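Long-range contacts in quinonprotein alcohol dehydrogenase-like protein (Bacteroides thetaiotaomicron VPI-5482, PDB 4R5O), which is of unknown function but joins an immunoglobulin-like beta-sandwich domain to a seven-bladed beta-propeller and binds calcium ions: residues 46-51 with 79-84; 115-120 with 409-414; 185-190 with 201-206; 231-236 with 303-308. All blocks are in the same frame, centred on the assembly; numbering follows the deposited sequence.

Contact 1: 46-51 with 79-84; sequences EGATYS and CIIKNK
I81 lies beside Y50 on an antiparallel ladder, the two side chains pointing the same way from a non-hydrogen-bonded pair. Its CB sits near T49 O, at 4.1 Å, and the branches part there. With CG1 anti to the carbonyl carbon (chi1 -44°) and CG2 anti to the backbone N, both branches reach the tyrosine. CG1 lies 3.8 Å from Y50 CD2. CG2 stands over the ring centre in a CH-pi contact, 4.1 Å from the centroid of Y50 and only 9° off the normal; it also touches A48 CB. CD1 ends the chain 3.7 Å from Y50 CE2. Beta branching suits the extended strand, and here it also lets two branches bring three carbons to one ring, CG2 over its face. An alanine here would probably leave the Y50 ring without its CH-pi partner and open a gap beside A48. C79 SG approaches the ring edge, near its plane.

T49 and S51 pair with K82 and I80 through hydrogen-bonded positions. T49 N gives to K82 O at 2.8 Å and K82 N gives back to T49 O, whereas S51 N to I80 O is weak and its return bond, I80 N to S51 O, is straight. Beyond the ladder a water donates to both G47 O and K82 O. The extended K82 chain and T49 share the other face, polar residues suited to solvent. Strand 74-83 lies between 49-54 and 86-97 in the sheet of the immunoglobulin-like domain, with M90 of 86-97 touching I81 and loop residue L42 covering A48 and Y50.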
loop_
_atom_site.group_PDB
_atom_site.type_symbol
_atom_site.label_atom_id
_atom_site.label_comp_id
_atom_site.label_asym_id
_atom_site.label_seq_id
_atom_site.Cartn_x
_atom_site.Cartn_y
_atom_site.Cartn_z
ATOM N N GLU A 46 33.108 3.303 36.900
ATOM C CA GLU A 46 32.536 3.115 38.237
ATOM C C GLU A 46 31.355 4.069 38.496
ATOM O O GLU A 46 31.489 5.294 38.393
ATOM C CB GLU A 46 33.599 3.285 39.347
ATOM C CG GLU A 46 34.549 4.474 39.214
ATOM C CD GLU A 46 35.691 4.370 38.214
ATOM O OE1 GLU A 46 35.975 3.247 37.734
ATOM O OE2 GLU A 46 36.344 5.409 37.960
ATOM N N GLY A 47 30.209 3.463 38.813
ATOM C CA GLY A 47 28.971 4.162 39.154
ATOM C C GLY A 47 28.207 4.785 38.007
ATOM O O GLY A 47 27.281 5.570 38.237
ATOM N N ALA A 48 28.581 4.434 36.764
ATOM C CA ALA A 48 27.926 4.954 35.566
ATOM C C ALA A 48 26.686 4.153 35.216
ATOM O O ALA A 48 26.658 2.932 35.372
ATOM C CB ALA A 48 28.883 4.944 34.392
ATOM N N THR A 49 25.659 4.858 34.756
ATOM C CA THR A 49 24.392 4.294 34.308
ATOM C C THR A 49 24.180 4.785 32.872
ATOM O O THR A 49 24.647 5.871 32.510
ATOM C CB THR A 49 23.232 4.632 35.261
ATOM O OG1 THR A 49 23.033 6.044 35.314
ATOM C CG2 THR A 49 23.426 4.055 36.658
ATOM N N TYR A 50 23.523 3.956 32.048
ATOM C CA TYR A 50 23.288 4.210 30.626
ATOM C C TYR A 50 21.796 4.327 30.308
ATOM O O TYR A 50 20.951 3.796 31.033
ATOM C CB TYR A 50 23.906 3.064 29.791
ATOM C CG TYR A 50 25.415 2.913 29.896
ATOM C CD1 TYR A 50 26.008 2.420 31.057
ATOM C CD2 TYR A 50 26.233 3.118 28.791
ATOM C CE1 TYR A 50 27.391 2.251 31.151
ATOM C CE2 TYR A 50 27.616 2.925 28.864
ATOM C CZ TYR A 50 28.190 2.481 30.043
ATOM O OH TYR A 50 29.552 2.284 30.119
ATOM N N SER A 51 21.482 5.007 29.195
ATOM C CA SER A 51 20.139 5.194 28.656
ATOM C C SER A 51 20.240 5.272 27.149
ATOM O O SER A 51 20.824 6.212 26.608
ATOM C CB SER A 51 19.470 6.433 29.246
ATOM O OG SER A 51 18.155 6.651 28.753
ATOM N N CYS A 79 22.788 7.980 23.221
ATOM C CA CYS A 79 23.338 7.281 24.357
ATOM C C CYS A 79 23.666 8.293 25.403
ATOM O O CYS A 79 24.546 9.132 25.203
ATOM C CB CYS A 79 24.547 6.444 23.966
ATOM S SG CYS A 79 25.311 5.598 25.355
ATOM N N ILE A 80 22.920 8.247 26.505
ATOM C CA ILE A 80 23.132 9.130 27.638
ATOM C C ILE A 80 23.812 8.309 28.717
ATOM O O ILE A 80 23.257 7.308 29.163
ATOM C CB ILE A 80 21.808 9.790 28.112
ATOM C CG1 ILE A 80 20.997 10.371 26.922
ATOM C CG2 ILE A 80 22.094 10.844 29.173
ATOM C CD1 ILE A 80 19.628 10.784 27.232
ATOM N N ILE A 81 25.044 8.685 29.083
ATOM C CA ILE A 81 25.806 8.019 30.150
ATOM C C ILE A 81 25.922 9.022 31.284
ATOM O O ILE A 81 26.404 10.137 31.070
ATOM C CB ILE A 81 27.173 7.461 29.682
ATOM C CG1 ILE A 81 27.038 6.750 28.317
ATOM C CG2 ILE A 81 27.789 6.565 30.781
ATOM C CD1 ILE A 81 28.281 6.366 27.675
ATOM N N LYS A 82 25.433 8.629 32.469
ATOM C CA LYS A 82 25.310 9.445 33.680
ATOM C C LYS A 82 26.077 8.849 34.871
ATOM O O LYS A 82 26.083 7.635 35.039
ATOM C CB LYS A 82 23.795 9.483 33.989
ATOM C CG LYS A 82 23.296 10.277 35.182
ATOM C CD LYS A 82 21.761 10.191 35.208
ATOM C CE LYS A 82 21.112 10.885 36.380
ATOM N NZ LYS A 82 19.628 10.774 36.323
ATOM N N ASN A 83 26.703 9.701 35.704
ATOM C CA ASN A 83 27.344 9.306 36.979
ATOM C C ASN A 83 27.128 10.454 37.978
ATOM O O ASN A 83 26.576 11.484 37.599
ATOM C CB ASN A 83 28.837 8.913 36.841
ATOM C CG ASN A 83 29.828 10.007 36.516
ATOM O OD1 ASN A 83 29.510 11.198 36.426
ATOM N ND2 ASN A 83 31.080 9.613 36.341
ATOM N N LYS A 84 27.576 10.289 39.228
ATOM C CA LYS A 84 27.399 11.241 40.331
ATOM C C LYS A 84 27.801 12.685 39.929
ATOM O O LYS A 84 27.132 13.637 40.341
ATOM C CB LYS A 84 28.240 10.778 41.540
ATOM C CG LYS A 84 27.943 11.509 42.849
ATOM C CD LYS A 84 28.802 11.002 44.002
ATOM C CE LYS A 84 28.545 11.787 45.270
ATOM N NZ LYS A 84 29.317 11.261 46.429
HETATM O O HOH W 1 24.839 6.829 37.949
#

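Contact 2: 115-120 with 409-414; sequences YDTEKK and VLHTVD. With CA (calcium ion), chain M.
At the seam where the beta-propeller closes into a ring, Y115 of the first blade meets H411 and V413 on the outermost strand of the last. Y115 OH and H411 ND1 are hydrogen-bonded at 2.9 Å, and either could be the donor. In the tyrosine a chi1 of 178° sets CG anti to the backbone N, and the ring beyond it meets strand 409-416. Its edge is turned to the face of the imidazole in an offset edge-to-face pair, with the Y115 and H411 planes at 80°. V413 CG2 sits squarely over the centre of the phenol in a CH-pi contact, 3.4 Å from the Y115 centroid. A valine fits here, since one methyl of the branch can stand over the ring while its beta branching suits the strand; F104 and Y106 pack on it too.

H411 is also met by the turn that follows strand 111-116. T117 CG2 lies over one imidazole face, offset toward the rim, at 4.3 Å from the H411 centroid. K120 CG comes in at the ring edge, 3.6 Å from H411 ND1, and its CE reaches L410 O. The turn carrying these residues is fixed by D116, whose OD1 takes both E118 N and K119 N: an Asx turn extended to an Asx motif, for which a short acidic side chain is well suited. On the partner strand L410 and H411 both face V402 as a classic beta bulge. One residue further on, T412 turns its side chain away from the seam and uses its backbone: T412 O binds the calcium ion at 2.3 Å, alongside two waters.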
loop_
_atom_site.group_PDB
_atom_site.type_symbol
_atom_site.label_atom_id
_atom_site.label_comp_id
_atom_site.label_asym_id
_atom_site.label_seq_id
_atom_site.Cartn_x
_atom_site.Cartn_y
_atom_site.Cartn_z
ATOM N N TYR A 115 7.159 -8.513 1.304
ATOM C CA TYR A 115 7.535 -9.890 1.037
ATOM C C TYR A 115 8.619 -9.925 -0.048
ATOM O O TYR A 115 8.397 -9.483 -1.177
ATOM C CB TYR A 115 6.319 -10.750 0.636
ATOM C CG TYR A 115 6.682 -12.185 0.309
ATOM C CD1 TYR A 115 6.971 -13.103 1.318
ATOM C CD2 TYR A 115 6.742 -12.627 -1.008
ATOM C CE1 TYR A 115 7.301 -14.426 1.022
ATOM C CE2 TYR A 115 7.048 -13.956 -1.315
ATOM C CZ TYR A 115 7.322 -14.849 -0.298
ATOM O OH TYR A 115 7.600 -16.153 -0.615
ATOM N N ASP A 116 9.784 -10.485 0.306
ATOM C CA ASP A 116 10.931 -10.638 -0.582
ATOM C C ASP A 116 10.777 -11.944 -1.393
ATOM O O ASP A 116 10.823 -13.034 -0.819
ATOM C CB ASP A 116 12.215 -10.624 0.257
ATOM C CG ASP A 116 13.503 -10.407 -0.511
ATOM O OD1 ASP A 116 13.690 -11.062 -1.556
ATOM O OD2 ASP A 116 14.367 -9.641 -0.015
ATOM N N THR A 117 10.584 -11.835 -2.728
ATOM C CA THR A 117 10.421 -13.005 -3.604
ATOM C C THR A 117 11.766 -13.761 -3.800
ATOM O O THR A 117 11.748 -14.888 -4.307
ATOM C CB THR A 117 9.833 -12.617 -4.970
ATOM O OG1 THR A 117 10.633 -11.588 -5.545
ATOM C CG2 THR A 117 8.383 -12.166 -4.884
ATOM N N GLU A 118 12.904 -13.169 -3.388
ATOM C CA GLU A 118 14.214 -13.809 -3.510
ATOM C C GLU A 118 14.538 -14.593 -2.242
ATOM O O GLU A 118 14.955 -15.754 -2.348
ATOM C CB GLU A 118 15.328 -12.793 -3.813
ATOM C CG GLU A 118 15.352 -12.330 -5.260
ATOM C CD GLU A 118 16.519 -11.438 -5.656
ATOM O OE1 GLU A 118 17.199 -10.882 -4.760
ATOM O OE2 GLU A 118 16.729 -11.267 -6.878
ATOM N N LYS A 119 14.342 -13.972 -1.063
ATOM C CA LYS A 119 14.588 -14.573 0.248
ATOM C C LYS A 119 13.384 -15.401 0.734
ATOM O O LYS A 119 13.513 -16.106 1.728
ATOM C CB LYS A 119 14.908 -13.488 1.297
ATOM C CG LYS A 119 16.109 -12.599 0.982
ATOM C CD LYS A 119 16.307 -11.506 2.020
ATOM C CE LYS A 119 17.502 -10.631 1.714
ATOM N NZ LYS A 119 17.732 -9.577 2.748
ATOM N N LYS A 120 12.208 -15.297 0.068
ATOM C CA LYS A 120 10.927 -15.936 0.467
ATOM C C LYS A 120 10.628 -15.590 1.945
ATOM O O LYS A 120 10.256 -16.463 2.742
ATOM C CB LYS A 120 10.912 -17.463 0.234
ATOM C CG LYS A 120 10.808 -17.903 -1.234
ATOM C CD LYS A 120 10.522 -19.417 -1.327
ATOM C CE LYS A 120 10.102 -19.942 -2.686
ATOM N NZ LYS A 120 11.165 -19.875 -3.710
ATOM N N VAL A 409 2.594 -22.526 -8.713
ATOM C CA VAL A 409 2.749 -21.830 -7.424
ATOM C C VAL A 409 4.227 -21.597 -7.188
ATOM O O VAL A 409 5.012 -22.539 -7.253
ATOM C CB VAL A 409 2.089 -22.591 -6.235
ATOM C CG1 VAL A 409 2.330 -21.877 -4.903
ATOM C CG2 VAL A 409 0.594 -22.805 -6.478
ATOM N N LEU A 410 4.604 -20.344 -6.936
ATOM C CA LEU A 410 5.994 -19.956 -6.691
ATOM C C LEU A 410 6.209 -19.504 -5.255
ATOM O O LEU A 410 7.305 -19.671 -4.722
ATOM C CB LEU A 410 6.421 -18.818 -7.648
ATOM C CG LEU A 410 6.445 -19.120 -9.150
ATOM C CD1 LEU A 410 6.890 -17.901 -9.914
ATOM C CD2 LEU A 410 7.357 -20.297 -9.480
ATOM N N HIS A 411 5.189 -18.877 -4.651
ATOM C CA HIS A 411 5.248 -18.360 -3.284
ATOM C C HIS A 411 3.907 -18.455 -2.592
ATOM O O HIS A 411 2.867 -18.361 -3.233
ATOM C CB HIS A 411 5.698 -16.890 -3.265
ATOM C CG HIS A 411 6.966 -16.605 -4.001
ATOM N ND1 HIS A 411 8.178 -16.742 -3.407
ATOM C CD2 HIS A 411 7.154 -16.187 -5.268
ATOM C CE1 HIS A 411 9.073 -16.423 -4.327
ATOM N NE2 HIS A 411 8.500 -16.068 -5.454
ATOM N N THR A 412 3.936 -18.607 -1.275
ATOM C CA THR A 412 2.766 -18.611 -0.421
ATOM C C THR A 412 3.127 -17.727 0.758
ATOM O O THR A 412 4.105 -18.007 1.461
ATOM C CB THR A 412 2.325 -20.035 -0.048
ATOM O OG1 THR A 412 2.066 -20.781 -1.235
ATOM C CG2 THR A 412 1.075 -20.049 0.831
ATOM N N VAL A 413 2.404 -16.627 0.924
ATOM C CA VAL A 413 2.590 -15.689 2.027
ATOM C C VAL A 413 1.437 -15.910 2.994
ATOM O O VAL A 413 0.287 -15.680 2.628
ATOM C CB VAL A 413 2.687 -14.224 1.533
ATOM C CG1 VAL A 413 3.071 -13.279 2.671
ATOM C CG2 VAL A 413 3.666 -14.096 0.374
ATOM N N ASP A 414 1.717 -16.419 4.193
ATOM C CA ASP A 414 0.664 -16.651 5.176
ATOM C C ASP A 414 0.316 -15.317 5.801
ATOM O O ASP A 414 1.205 -14.564 6.182
ATOM C CB ASP A 414 1.082 -17.704 6.223
ATOM C CG ASP A 414 0.007 -18.112 7.230
ATOM O OD1 ASP A 414 -1.200 -17.861 6.960
ATOM O OD2 ASP A 414 0.365 -18.724 8.268
HETATM CA CA CA M . 5.507 -18.574 3.177
HETATM O O HOH W 2 5.760 -16.124 4.174
HETATM O O HOH W 3 3.466 -19.780 4.172
#

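Contact 3: 185-190 with 201-206; sequences ANLSGL and TGDGIR
G189 O accepts from T201 N at 2.8 Å, the shortest hydrogen bond across this contact, and T201 O takes G189 N in return. The two residues form an antiparallel hydrogen-bonded pair. Glycine is needed at G189 because a CB would land on T201 OG1, which already lies against G189 CA and accepts from F226 N. G202 is suited for a like reason: a CB there would run into L187 CD2 and N186 O.

L187 has the largest share of the contact. Its CG is anti to the carbonyl carbon (chi1 -56°), and the two methyls beyond it divide the work. CD2 rests on the carboxylate of D203, 3.4 Å from OD1, while CD1 meets R206 NE at 3.5 Å. L187 and R206 cross at about a right angle, and the leucine methyls lie against the ion pair as well as R206 CD and G202 CA. That pair is side-on: R206 NE gives to D203 OD1 at 3.2 Å and R206 NH2 to D203 OD2 at 2.7 Å. Both oxygens use their syn lone pairs, and OD2 lies in the guanidinium plane. Two bonds of this kind fix the rotation of both flat groups. R206 NH1 is held by N215 OD1.

Residues 201-204 make the sharp link between strands 197-201 and 204-209, where G204 adopts angles that no other residue would take easily. In this four-stranded propeller blade, 189-192 is an edge strand and pairs with 197-201; beyond it S188 touches S143 and N145 of strand 143-149 in the preceding blade.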
loop_
_atom_site.group_PDB
_atom_site.type_symbol
_atom_site.label_atom_id
_atom_site.label_comp_id
_atom_site.label_asym_id
_atom_site.label_seq_id
_atom_site.Cartn_x
_atom_site.Cartn_y
_atom_site.Cartn_z
ATOM N N ALA A 185 -14.869 12.040 7.083
ATOM C CA ALA A 185 -15.275 10.697 7.470
ATOM C C ALA A 185 -16.045 9.994 6.350
ATOM O O ALA A 185 -16.752 10.659 5.555
ATOM C CB ALA A 185 -16.147 10.768 8.712
ATOM N N ASN A 186 -15.898 8.643 6.296
ATOM C CA ASN A 186 -16.611 7.704 5.412
ATOM C C ASN A 186 -16.363 7.995 3.924
ATOM O O ASN A 186 -17.285 7.951 3.101
ATOM C CB ASN A 186 -18.117 7.756 5.708
ATOM C CG ASN A 186 -18.449 7.426 7.138
ATOM O OD1 ASN A 186 -19.215 8.127 7.797
ATOM N ND2 ASN A 186 -17.813 6.399 7.676
ATOM N N LEU A 187 -15.092 8.218 3.577
ATOM C CA LEU A 187 -14.657 8.474 2.205
ATOM C C LEU A 187 -13.730 7.359 1.796
ATOM O O LEU A 187 -12.668 7.200 2.407
ATOM C CB LEU A 187 -13.986 9.859 2.103
ATOM C CG LEU A 187 -14.807 11.064 2.570
ATOM C CD1 LEU A 187 -14.000 12.297 2.479
ATOM C CD2 LEU A 187 -16.116 11.208 1.796
ATOM N N SER A 188 -14.145 6.540 0.819
ATOM C CA SER A 188 -13.359 5.382 0.400
ATOM C C SER A 188 -13.049 5.366 -1.125
ATOM O O SER A 188 -12.485 4.378 -1.613
ATOM C CB SER A 188 -14.098 4.100 0.768
ATOM O OG SER A 188 -15.352 4.018 0.116
ATOM N N GLY A 189 -13.398 6.431 -1.848
ATOM C CA GLY A 189 -13.146 6.503 -3.281
ATOM C C GLY A 189 -11.984 7.410 -3.590
ATOM O O GLY A 189 -12.025 8.588 -3.253
ATOM N N LEU A 190 -10.922 6.870 -4.198
ATOM C CA LEU A 190 -9.731 7.657 -4.532
ATOM C C LEU A 190 -9.396 7.551 -6.046
ATOM O O LEU A 190 -9.411 6.459 -6.632
ATOM C CB LEU A 190 -8.509 7.210 -3.684
ATOM C CG LEU A 190 -7.181 8.006 -3.860
ATOM C CD1 LEU A 190 -7.359 9.480 -3.476
ATOM C CD2 LEU A 190 -6.039 7.372 -3.106
ATOM N N THR A 201 -13.895 10.675 -3.156
ATOM C CA THR A 201 -15.350 10.510 -3.269
ATOM C C THR A 201 -15.840 9.620 -2.098
ATOM O O THR A 201 -15.038 8.951 -1.417
ATOM C CB THR A 201 -15.709 9.945 -4.660
ATOM O OG1 THR A 201 -14.998 8.734 -4.876
ATOM C CG2 THR A 201 -15.346 10.918 -5.819
ATOM N N GLY A 202 -17.143 9.666 -1.855
ATOM C CA GLY A 202 -17.808 8.959 -0.766
ATOM C C GLY A 202 -19.089 9.646 -0.330
ATOM O O GLY A 202 -20.062 8.978 0.023
ATOM N N ASP A 203 -19.101 10.994 -0.390
ATOM C CA ASP A 203 -20.220 11.889 -0.061
ATOM C C ASP A 203 -20.459 12.883 -1.197
ATOM O O ASP A 203 -21.079 13.934 -1.002
ATOM C CB ASP A 203 -19.923 12.630 1.252
ATOM C CG ASP A 203 -18.696 13.532 1.283
ATOM O OD1 ASP A 203 -17.977 13.616 0.244
ATOM O OD2 ASP A 203 -18.436 14.134 2.348
ATOM N N GLY A 204 -19.970 12.520 -2.381
ATOM C CA GLY A 204 -20.006 13.324 -3.599
ATOM C C GLY A 204 -18.614 13.332 -4.189
ATOM O O GLY A 204 -17.955 12.294 -4.170
ATOM N N ILE A 205 -18.130 14.488 -4.675
ATOM C CA ILE A 205 -16.793 14.602 -5.282
ATOM C C ILE A 205 -16.018 15.751 -4.641
ATOM O O ILE A 205 -16.484 16.901 -4.606
ATOM C CB ILE A 205 -16.834 14.797 -6.834
ATOM C CG1 ILE A 205 -17.717 13.732 -7.517
ATOM C CG2 ILE A 205 -15.409 14.850 -7.426
ATOM C CD1 ILE A 205 -18.066 14.033 -8.904
ATOM N N ARG A 206 -14.791 15.430 -4.201
ATOM C CA ARG A 206 -13.833 16.379 -3.642
ATOM C C ARG A 206 -12.565 16.371 -4.443
ATOM O O ARG A 206 -12.055 15.290 -4.727
ATOM C CB ARG A 206 -13.508 16.067 -2.177
ATOM C CG ARG A 206 -14.685 16.043 -1.260
ATOM C CD ARG A 206 -14.272 15.289 -0.037
ATOM N NE ARG A 206 -15.339 15.207 0.955
ATOM C CZ ARG A 206 -15.483 16.067 1.955
ATOM N NH1 ARG A 206 -14.638 17.093 2.089
ATOM N NH2 ARG A 206 -16.472 15.919 2.826
#

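Contact 4: 231-236 with 303-308; sequences IYNGKV and IKNDFT
Y232 donates its hydroxyl proton to I303 O, with OH 2.7 Å from that oxygen. I303 CG2 is 4.0 Å from Y232 CE2, and F307 CE1 is 3.6 Å from Y232 CD2. The Y232 and F307 rings are close to parallel, at 16°, yet slid apart until they barely overlap, with centroids 5.6 Å apart. F307 presents its edge to the backbone, with Y232 O in the ring plane 3.5 Å from F307 CZ. K235 meets the same ring end with the carbons near its root, CG being 3.6 Å from F307 CZ, and N233 CB touches CE1. N305 crosses Y232 at about a right angle, its amide plane turned 79° from the ring, and lies obliquely across N233.

Two turns place these groups. Y232 to K235 form a type I' turn, whose left-handed angles suit N233 and G234. K304 to F307 form a type I turn, closed by F307 N to K304 O, after which D306 OD1 takes T308 N and T308 OG1. In the tyrosine CG is anti to the backbone N (chi1 -174°), and the ring beyond it extends to the second turn. Further out, Y250 packs edge-to-face with F307.

A phenylalanine in place of Y232 would probably leave I303 O without this donor and the amide of N287, which also bonds the hydroxyl, without its acceptor. The hydroxyl thus both gives and takes, pinning the ring's tip to the next blade. K235 divides its chemistry: its hydrocarbon serves F307, while NZ bonds OD1 of D252, a calcium-binding residue, and would probably temper the charge there.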
loop_
_atom_site.group_PDB
_atom_site.type_symbol
_atom_site.label_atom_id
_atom_site.label_comp_id
_atom_site.label_asym_id
_atom_site.label_seq_id
_atom_site.Cartn_x
_atom_site.Cartn_y
_atom_site.Cartn_z
ATOM N N ILE A 231 -8.334 7.185 -15.407
ATOM C CA ILE A 231 -8.222 8.323 -16.305
ATOM C C ILE A 231 -8.086 7.741 -17.702
ATOM O O ILE A 231 -7.249 6.857 -17.919
ATOM C CB ILE A 231 -7.090 9.330 -15.951
ATOM C CG1 ILE A 231 -7.099 9.754 -14.474
ATOM C CG2 ILE A 231 -7.085 10.533 -16.898
ATOM C CD1 ILE A 231 -8.337 10.354 -13.920
ATOM N N TYR A 232 -8.916 8.214 -18.634
ATOM C CA TYR A 232 -8.893 7.732 -20.003
ATOM C C TYR A 232 -9.373 8.811 -20.923
ATOM O O TYR A 232 -10.505 9.288 -20.769
ATOM C CB TYR A 232 -9.769 6.473 -20.123
ATOM C CG TYR A 232 -9.742 5.771 -21.461
ATOM C CD1 TYR A 232 -8.534 5.404 -22.053
ATOM C CD2 TYR A 232 -10.919 5.305 -22.046
ATOM C CE1 TYR A 232 -8.494 4.697 -23.248
ATOM C CE2 TYR A 232 -10.894 4.560 -23.224
ATOM C CZ TYR A 232 -9.672 4.241 -23.814
ATOM O OH TYR A 232 -9.595 3.452 -24.946
ATOM N N ASN A 233 -8.499 9.208 -21.883
ATOM C CA ASN A 233 -8.768 10.225 -22.902
ATOM C C ASN A 233 -9.436 11.474 -22.319
ATOM O O ASN A 233 -10.526 11.868 -22.774
ATOM C CB ASN A 233 -9.643 9.670 -24.027
ATOM C CG ASN A 233 -8.844 9.096 -25.152
ATOM O OD1 ASN A 233 -8.275 7.994 -25.059
ATOM N ND2 ASN A 233 -8.751 9.873 -26.226
ATOM N N GLY A 234 -8.770 12.071 -21.328
ATOM C CA GLY A 234 -9.214 13.299 -20.688
ATOM C C GLY A 234 -10.439 13.180 -19.812
ATOM O O GLY A 234 -10.948 14.205 -19.340
ATOM N N LYS A 235 -10.888 11.931 -19.546
ATOM C CA LYS A 235 -12.068 11.664 -18.724
ATOM C C LYS A 235 -11.759 10.791 -17.523
ATOM O O LYS A 235 -10.817 10.005 -17.545
ATOM C CB LYS A 235 -13.189 10.966 -19.544
ATOM C CG LYS A 235 -13.641 11.660 -20.842
ATOM C CD LYS A 235 -14.252 13.027 -20.632
ATOM C CE LYS A 235 -14.585 13.665 -21.962
ATOM N NZ LYS A 235 -15.274 14.978 -21.798
ATOM N N VAL A 236 -12.603 10.896 -16.493
ATOM C CA VAL A 236 -12.595 10.024 -15.327
ATOM C C VAL A 236 -13.746 9.032 -15.475
ATOM O O VAL A 236 -14.904 9.438 -15.399
ATOM C CB VAL A 236 -12.678 10.784 -13.979
ATOM C CG1 VAL A 236 -12.677 9.805 -12.800
ATOM C CG2 VAL A 236 -11.558 11.809 -13.841
ATOM N N ILE A 303 -13.531 -0.302 -23.954
ATOM C CA ILE A 303 -13.910 1.105 -24.083
ATOM C C ILE A 303 -12.857 1.716 -24.977
ATOM O O ILE A 303 -11.695 1.825 -24.569
ATOM C CB ILE A 303 -14.090 1.849 -22.721
ATOM C CG1 ILE A 303 -14.923 1.001 -21.695
ATOM C CG2 ILE A 303 -14.683 3.257 -22.947
ATOM C CD1 ILE A 303 -14.974 1.512 -20.162
ATOM N N LYS A 304 -13.229 2.044 -26.225
ATOM C CA LYS A 304 -12.229 2.578 -27.133
ATOM C C LYS A 304 -12.038 4.091 -26.836
ATOM O O LYS A 304 -12.796 4.666 -26.044
ATOM C CB LYS A 304 -12.622 2.305 -28.589
ATOM C CG LYS A 304 -12.839 0.823 -28.941
ATOM C CD LYS A 304 -13.269 0.702 -30.399
ATOM C CE LYS A 304 -13.570 -0.694 -30.867
ATOM N NZ LYS A 304 -13.924 -0.709 -32.310
ATOM N N ASN A 305 -10.990 4.702 -27.434
ATOM C CA ASN A 305 -10.621 6.120 -27.310
ATOM C C ASN A 305 -11.807 7.065 -27.591
ATOM O O ASN A 305 -11.895 8.135 -26.981
ATOM C CB ASN A 305 -9.467 6.467 -28.285
ATOM C CG ASN A 305 -8.148 5.714 -28.085
ATOM O OD1 ASN A 305 -7.998 4.806 -27.232
ATOM N ND2 ASN A 305 -7.147 6.087 -28.896
ATOM N N ASP A 306 -12.697 6.686 -28.505
ATOM C CA ASP A 306 -13.829 7.544 -28.858
ATOM C C ASP A 306 -15.062 7.197 -27.985
ATOM O O ASP A 306 -16.160 7.711 -28.218
ATOM C CB ASP A 306 -14.154 7.423 -30.363
ATOM C CG ASP A 306 -14.556 6.043 -30.872
ATOM O OD1 ASP A 306 -14.504 5.059 -30.071
ATOM O OD2 ASP A 306 -14.947 5.944 -32.061
ATOM N N PHE A 307 -14.852 6.319 -26.987
ATOM C CA PHE A 307 -15.790 5.845 -25.962
ATOM C C PHE A 307 -16.947 5.008 -26.605
ATOM O O PHE A 307 -18.034 4.852 -26.002
ATOM C CB PHE A 307 -16.328 7.015 -25.108
ATOM C CG PHE A 307 -15.369 7.445 -24.011
ATOM C CD1 PHE A 307 -14.000 7.572 -24.261
ATOM C CD2 PHE A 307 -15.839 7.792 -22.756
ATOM C CE1 PHE A 307 -13.116 7.948 -23.251
ATOM C CE2 PHE A 307 -14.954 8.203 -21.746
ATOM C CZ PHE A 307 -13.601 8.265 -21.998
ATOM N N THR A 308 -16.649 4.370 -27.769
ATOM C CA THR A 308 -17.539 3.376 -28.363
ATOM C C THR A 308 -17.216 2.067 -27.611
ATOM O O THR A 308 -16.118 1.909 -27.073
ATOM C CB THR A 308 -17.445 3.283 -29.903
ATOM O OG1 THR A 308 -16.115 2.942 -30.285
ATOM C CG2 THR A 308 -17.881 4.548 -30.605
#

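Contact 1 stands apart in the immunoglobulin-like domain, its centre 45 Å from that of contact 2 and 68 Å from that of contact 4, on the far side of the chain's centre. The other three belong to the propeller. Contact 2 joins the first blade to the last across 288 intervening residues, and contacts 3 and 4 are made within that span. Contact 3 lies inside one blade, whereas contact 4 bridges two later ones; their nearest atoms are about 8 Å apart. Contact 2 lies opposite contact 3 about the centre, with centres 35 Å apart. Calcium touches contact 2 directly through T412, and another ion lies about 4 Å from the side chain of K235 in contact 4.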